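Local coordinates for protein uracil-DNA glycosylase (Epstein-Barr virus, PDB 6LYJ) that belongs to the uracil-DNA glycosylase superfamily and folds as an alpha/beta protein whose helices and loops surround a parallel four-stranded beta sheet, at residues R76-P80 and S81-V85; A120-H123 and R124-E128; N241-E245 and K246-E250. All coordinates share one frame; numbering follows the deposited sequence.

How the interactions relate
Interactions 1 and 3 meet: Lys84 NZ lies 2.8 Å from Gly249 O, a probable hydrogen bond, and Lys84 CB packs 3.7 Å from Leu243 CD2. Interaction 2 touches neither, its centre lying about 24 Å from that of interaction 1 and about 19 Å from that of interaction 3. Its helix 113-125 nevertheless packs on helix 235-245, at whose C-terminal end interaction 3 lies. Interaction 1, a 3-10 turn leading to central strand 85-89, sets buried Pro80 and Ile83 against two outward carboxylates. Interaction 2 is also partly buried, but its acid is heavily bonded. Interaction 3 is a surface contact around buried Leu243, carried by a Schellman end, a CH-pi contact and an exposed salt bridge.

Interaction 1: residues R76-P80 and S81-V85; sequences RFCDP and SDIKV
Asp82 and Asp79 are joined through one water: OD2 of Asp82 accepts from it at 2.7 Å, and the water accepts in turn from the backbone N of Asp79 at 2.9 Å. A direct bond links the same two residues, Asp82 N reaching the carbonyl O of Asp79 at 2.9 Å. One position further on, Ile83 N donates to Pro80 O at 3.1 Å, with an N-H...O angle of 165°. Each of these backbone bonds spans three residues, and each donor stands well above the plane of its carbonyl; together they define the short 3-10 turn that Pro80 begins. The ring nitrogen of Pro80 has no hydrogen to give, which costs nothing at the first residue of such a turn.

On the outer side the two aspartates run side by side in the same direction. Their carboxylate planes are only 21° apart, and Asp79 OD2 comes within 3.8 Å of Asp82 OD2. The inner side is apolar. Ile83 has CG1 beside its own backbone N (chi1 -69°), and this branch carries CD1 alongside Pro80, 3.7 Å from Pro80 CA. Cys78 SG meets the same branch nearer the main chain, 3.9 Å from Ile83 CG1.

Trp34 and Phe37 of helix 32-38 cover Pro80, and Trp34 also touches Ile83, so the turn is seated on that helix just before the chain enters the parallel sheet at Val85. The chemistry is therefore two-sided: backbone bonds and buried carbon fix the turn, while the paired carboxylates probably repel each other. The water donor at Asp82 OD2 would ease that repulsion, and the apparent affinity of one acid for a proton may be somewhat raised.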
# COMPACT_ATOMS: atom_id res chain seq x y z
N ARG A 76 12.49 13.66 -4.25
CA ARG A 76 12.88 15.06 -4.13
C ARG A 76 13.05 15.54 -2.69
O ARG A 76 13.28 16.74 -2.49
CB ARG A 76 11.87 15.96 -4.85
CG ARG A 76 11.76 15.70 -6.35
CD ARG A 76 11.06 16.85 -7.07
NE ARG A 76 9.63 16.93 -6.78
CZ ARG A 76 8.68 16.46 -7.59
NH1 ARG A 76 9.01 15.89 -8.74
NH2 ARG A 76 7.40 16.58 -7.25
N PHE A 77 12.97 14.67 -1.69
CA PHE A 77 12.99 15.15 -0.31
C PHE A 77 14.34 15.02 0.37
O PHE A 77 14.53 15.60 1.44
CB PHE A 77 11.95 14.40 0.54
CG PHE A 77 10.52 14.80 0.27
CD1 PHE A 77 9.82 14.26 -0.79
CD2 PHE A 77 9.89 15.72 1.10
CE1 PHE A 77 8.50 14.63 -1.02
CE2 PHE A 77 8.57 16.10 0.87
CZ PHE A 77 7.88 15.55 -0.19
N CYS A 78 15.29 14.29 -0.22
CA CYS A 78 16.61 14.19 0.36
C CYS A 78 17.57 13.71 -0.71
O CYS A 78 17.15 13.18 -1.75
CB CYS A 78 16.64 13.23 1.57
SG CYS A 78 16.47 11.49 1.14
N ASP A 79 18.86 13.86 -0.44
CA ASP A 79 19.85 13.32 -1.34
C ASP A 79 19.79 11.80 -1.26
O ASP A 79 19.64 11.24 -0.17
CB ASP A 79 21.25 13.80 -0.96
CG ASP A 79 21.39 15.31 -1.01
OD1 ASP A 79 20.44 15.98 -1.46
OD2 ASP A 79 22.45 15.82 -0.60
N PRO A 80 19.91 11.10 -2.39
CA PRO A 80 19.84 9.63 -2.34
C PRO A 80 20.93 9.01 -1.48
O PRO A 80 20.69 7.97 -0.85
CB PRO A 80 19.96 9.21 -3.81
CG PRO A 80 20.44 10.43 -4.55
CD PRO A 80 19.93 11.61 -3.77
N SER A 81 22.11 9.63 -1.41
CA SER A 81 23.17 9.11 -0.57
C SER A 81 22.81 9.15 0.91
O SER A 81 23.45 8.44 1.71
CB SER A 81 24.47 9.90 -0.80
OG SER A 81 25.01 9.62 -2.08
N ASP A 82 21.83 9.96 1.30
CA ASP A 82 21.41 10.10 2.69
C ASP A 82 20.23 9.20 3.06
O ASP A 82 19.71 9.31 4.17
CB ASP A 82 21.08 11.56 2.99
CG ASP A 82 22.28 12.47 2.85
OD1 ASP A 82 23.41 12.00 3.08
OD2 ASP A 82 22.09 13.66 2.51
N ILE A 83 19.78 8.35 2.14
CA ILE A 83 18.65 7.46 2.44
C ILE A 83 19.06 6.46 3.50
O ILE A 83 20.13 5.84 3.43
CB ILE A 83 18.16 6.77 1.16
CG1 ILE A 83 17.51 7.81 0.23
CG2 ILE A 83 17.20 5.63 1.49
CD1 ILE A 83 17.24 7.31 -1.16
N LYS A 84 18.21 6.31 4.53
CA LYS A 84 18.44 5.41 5.65
C LYS A 84 17.39 4.33 5.80
O LYS A 84 17.68 3.29 6.39
CB LYS A 84 18.51 6.19 6.97
CG LYS A 84 19.65 7.20 7.07
CD LYS A 84 19.44 8.14 8.25
CE LYS A 84 20.56 9.16 8.34
NZ LYS A 84 20.36 10.10 9.48
N VAL A 85 16.17 4.57 5.33
CA VAL A 85 15.07 3.62 5.43
C VAL A 85 14.31 3.64 4.12
O VAL A 85 14.01 4.71 3.59
CB VAL A 85 14.12 3.93 6.61
CG1 VAL A 85 13.01 2.90 6.70
CG2 VAL A 85 14.89 3.98 7.92
O HOH W 1 19.86 15.06 2.02

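Interaction 2: residues A120-H123 and R124-E128; sequences AELH and RSLPE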
# COMPACT_ATOMS: atom_id res chain seq x y z
N ALA A 120 -0.70 3.09 14.30
CA ALA A 120 -0.98 2.30 15.50
C ALA A 120 0.26 1.54 15.96
O ALA A 120 0.53 1.45 17.16
CB ALA A 120 -2.13 1.32 15.22
N GLU A 121 1.02 0.99 15.01
CA GLU A 121 2.25 0.30 15.39
C GLU A 121 3.31 1.28 15.90
O GLU A 121 4.03 0.97 16.86
CB GLU A 121 2.79 -0.50 14.20
CG GLU A 121 4.24 -0.97 14.36
CD GLU A 121 4.46 -1.88 15.56
OE1 GLU A 121 3.49 -2.47 16.08
OE2 GLU A 121 5.63 -2.00 15.98
N LEU A 122 3.38 2.47 15.31
CA LEU A 122 4.29 3.49 15.82
C LEU A 122 3.92 3.87 17.25
O LEU A 122 4.80 4.05 18.10
CB LEU A 122 4.25 4.72 14.91
CG LEU A 122 5.11 4.67 13.65
CD1 LEU A 122 4.57 5.65 12.63
CD2 LEU A 122 6.56 4.98 13.95
N HIS A 123 2.63 4.01 17.53
CA HIS A 123 2.17 4.40 18.85
C HIS A 123 2.41 3.30 19.87
O HIS A 123 2.76 3.58 21.03
CB HIS A 123 0.68 4.77 18.79
CG HIS A 123 0.13 5.28 20.08
ND1 HIS A 123 -1.17 5.04 20.48
CD2 HIS A 123 0.69 6.04 21.05
CE1 HIS A 123 -1.38 5.61 21.65
NE2 HIS A 123 -0.27 6.22 22.02
N ARG A 124 2.22 2.04 19.48
CA ARG A 124 2.55 0.92 20.36
C ARG A 124 4.03 0.89 20.68
O ARG A 124 4.43 0.71 21.84
CB ARG A 124 2.11 -0.40 19.72
CG ARG A 124 2.40 -1.63 20.58
CD ARG A 124 2.53 -2.90 19.74
NE ARG A 124 3.74 -2.91 18.92
CZ ARG A 124 4.95 -3.17 19.38
NH1 ARG A 124 5.14 -3.46 20.66
NH2 ARG A 124 6.00 -3.15 18.56
N SER A 125 4.88 1.06 19.67
CA SER A 125 6.31 0.83 19.83
C SER A 125 7.09 2.04 20.33
O SER A 125 8.17 1.87 20.90
CB SER A 125 6.92 0.36 18.50
OG SER A 125 6.74 1.33 17.49
N LEU A 126 6.57 3.25 20.14
CA LEU A 126 7.32 4.48 20.44
C LEU A 126 6.50 5.35 21.38
O LEU A 126 5.49 5.94 20.95
CB LEU A 126 7.67 5.25 19.17
CG LEU A 126 8.55 4.53 18.14
CD1 LEU A 126 8.63 5.35 16.86
CD2 LEU A 126 9.94 4.28 18.70
N PRO A 127 6.87 5.43 22.66
CA PRO A 127 6.04 6.18 23.62
C PRO A 127 5.85 7.64 23.27
O PRO A 127 4.80 8.22 23.60
CB PRO A 127 6.81 6.01 24.94
CG PRO A 127 7.60 4.76 24.76
CD PRO A 127 8.01 4.76 23.31
N GLU A 128 6.82 8.26 22.60
CA GLU A 128 6.70 9.66 22.22
C GLU A 128 5.87 9.89 20.96
O GLU A 128 5.58 11.04 20.64
CB GLU A 128 8.09 10.27 22.01
CG GLU A 128 8.99 10.24 23.23
CD GLU A 128 10.42 10.61 22.90
OE1 GLU A 128 11.06 9.89 22.11
OE2 GLU A 128 10.92 11.63 23.44
O HOH W 2 7.87 -0.24 15.44
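Glu121 and Arg124, one helical turn apart, form a two-pronged salt bridge in which the guanidinium is used side-on. Arg124 NE meets Glu121 OE1 at 2.9 Å with a nearly straight N-H...O angle of 174°, and Arg124 NH2 meets Glu121 OE2 at 2.8 Å on the syn lone pair of that oxygen. The carboxylate lies at the guanidinium edge, the two planes turned by 31°. A bend in Glu121 at chi2 (60°) turns its acid group forward, toward the C-terminal end of the helix, where Arg124 stands.

The tightly held part faces helix 235-245 and the Gly232-Asn234 backbone. Glu121 is buried, and its carboxylate has further donors in the backbone N atoms of Gly232 and Asn234; Asn234 OD1 also takes a bond from Arg124 NH2. Ser125 grips the backbone of the same glutamate twice: its OG gives to Glu121 O at 2.8 Å and its N at 2.9 Å, from opposite faces of the carbonyl plane. A water donates to both Ser125 OG and Glu121 OE2, closing a small ring of bonds. Beside it Leu122 CD2 packs 3.6 Å from Leu126 CD1, the two side chains running the same way. Leu126 N bonds to Leu122 O at 2.8 Å as the chain leaves helix 113-125. Phe236 and Val237 of helix 235-245 lie against Leu122 and Leu126 respectively.

The solvent side is far looser at His123, whose exposed side chain meets the following segment only through CB and CG near Arg124 N. Arg124, though exposed, is pinned by its bonds. With so many donors round one buried acid, Glu121 is probably ionised, and the cation of Arg124 would also suit the negative end of the helix dipole.

Interaction 3: residues N241-E245 and K246-E250; sequences NFLRE and KGLGE
Helix 235-245 ends as Lys246 N bonds to Phe242 O at 3.0 Å, the last regular helical link, after which Gly247 turns the chain at a positive phi of 76°. On one flank the Lys246 side chain folds over Phe242. Its CG sits over one ring face, 4.0 Å from the Phe242 centroid and 18° off the normal, a CH-pi contact displaced toward the rim. Lys246 CE continues to 3.7 Å from Phe242 CE1. The aliphatic chain thus shields the aromatic ring, and Ala184 touches both residues from a neighbouring loop.

The turn itself is a Schellman motif with Gly247 as the C-prime residue. Leu248 N reaches back to Leu243 O at 2.8 Å, and inside that loop Gly247 N bonds to Arg244 O at 3.1 Å from well above the carbonyl plane. The reversal brings Leu248 across Leu243 at about a right angle, Leu248 CD1 lying 4.1 Å from Leu243 CD2. Leu243 is the buried side chain here, and Ile251 touches it as well.

On another flank Arg244 and Glu250 form a salt bridge, NH2 of Arg244 lying 2.8 Å from OE2 of Glu250. The acceptor lies in the guanidinium plane, yet the donor comes in from above the carboxylate plane, for the two groups are turned by 56°. Arg244 NH1 donates on its other side to Asn241 OD1 at 2.7 Å, one helical turn earlier.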
# COMPACT_ATOMS: atom_id res chain seq x y z
N ASN A 241 17.37 1.32 15.98
CA ASN A 241 18.49 0.60 16.60
C ASN A 241 19.59 0.32 15.59
O ASN A 241 20.78 0.50 15.88
CB ASN A 241 18.01 -0.70 17.24
CG ASN A 241 17.10 -0.48 18.43
OD1 ASN A 241 17.04 0.62 18.98
ND2 ASN A 241 16.42 -1.53 18.86
N PHE A 242 19.21 -0.12 14.39
CA PHE A 242 20.19 -0.37 13.35
C PHE A 242 20.95 0.90 13.00
O PHE A 242 22.18 0.91 12.95
CB PHE A 242 19.50 -0.95 12.11
CG PHE A 242 20.41 -1.19 10.95
CD1 PHE A 242 21.18 -2.35 10.87
CD2 PHE A 242 20.49 -0.27 9.91
CE1 PHE A 242 22.01 -2.57 9.79
CE2 PHE A 242 21.32 -0.50 8.82
CZ PHE A 242 22.08 -1.65 8.76
N LEU A 243 20.21 2.00 12.79
CA LEU A 243 20.86 3.26 12.41
C LEU A 243 21.83 3.71 13.50
O LEU A 243 22.93 4.18 13.19
CB LEU A 243 19.80 4.33 12.14
CG LEU A 243 18.86 4.07 10.96
CD1 LEU A 243 17.84 5.20 10.80
CD2 LEU A 243 19.66 3.88 9.67
N ARG A 244 21.45 3.56 14.77
CA ARG A 244 22.34 3.94 15.86
C ARG A 244 23.59 3.06 15.85
O ARG A 244 24.71 3.56 16.02
CB ARG A 244 21.63 3.82 17.20
CG ARG A 244 22.52 4.24 18.37
CD ARG A 244 21.77 4.31 19.70
NE ARG A 244 21.07 3.07 20.02
CZ ARG A 244 19.77 2.87 19.88
NH1 ARG A 244 19.24 1.70 20.22
NH2 ARG A 244 19.00 3.84 19.41
N GLU A 245 23.42 1.76 15.64
CA GLU A 245 24.55 0.84 15.58
C GLU A 245 25.52 1.21 14.46
O GLU A 245 26.74 1.05 14.61
CB GLU A 245 24.05 -0.59 15.42
CG GLU A 245 25.12 -1.63 15.14
CD GLU A 245 24.54 -2.95 14.66
OE1 GLU A 245 25.16 -3.59 13.79
OE2 GLU A 245 23.46 -3.33 15.16
N LYS A 246 25.01 1.69 13.34
CA LYS A 246 25.86 2.03 12.20
C LYS A 246 26.36 3.47 12.26
O LYS A 246 27.00 3.93 11.30
CB LYS A 246 25.11 1.80 10.89
CG LYS A 246 24.73 0.34 10.64
CD LYS A 246 25.97 -0.52 10.48
CE LYS A 246 25.60 -1.94 10.06
NZ LYS A 246 26.81 -2.76 9.79
N GLY A 247 26.10 4.19 13.35
CA GLY A 247 26.57 5.55 13.51
C GLY A 247 25.81 6.59 12.71
O GLY A 247 26.35 7.67 12.46
N LEU A 248 24.58 6.30 12.30
CA LEU A 248 23.76 7.22 11.54
C LEU A 248 22.73 7.87 12.46
O LEU A 248 22.37 7.32 13.50
CB LEU A 248 23.07 6.51 10.38
CG LEU A 248 24.02 5.80 9.41
CD1 LEU A 248 23.25 5.15 8.27
CD2 LEU A 248 25.07 6.76 8.87
N GLY A 249 22.30 9.08 12.09
CA GLY A 249 21.26 9.74 12.86
C GLY A 249 19.94 8.99 12.77
O GLY A 249 19.51 8.57 11.69
N GLU A 250 19.29 8.83 13.92
CA GLU A 250 18.01 8.13 13.96
C GLU A 250 16.90 8.99 13.37
O GLU A 250 16.98 10.22 13.29
CB GLU A 250 17.65 7.74 15.39
CG GLU A 250 18.71 6.90 16.10
CD GLU A 250 18.29 6.49 17.50
OE1 GLU A 250 17.10 6.18 17.71
OE2 GLU A 250 19.16 6.47 18.39
O HOH W 3 27.24 -2.82 12.79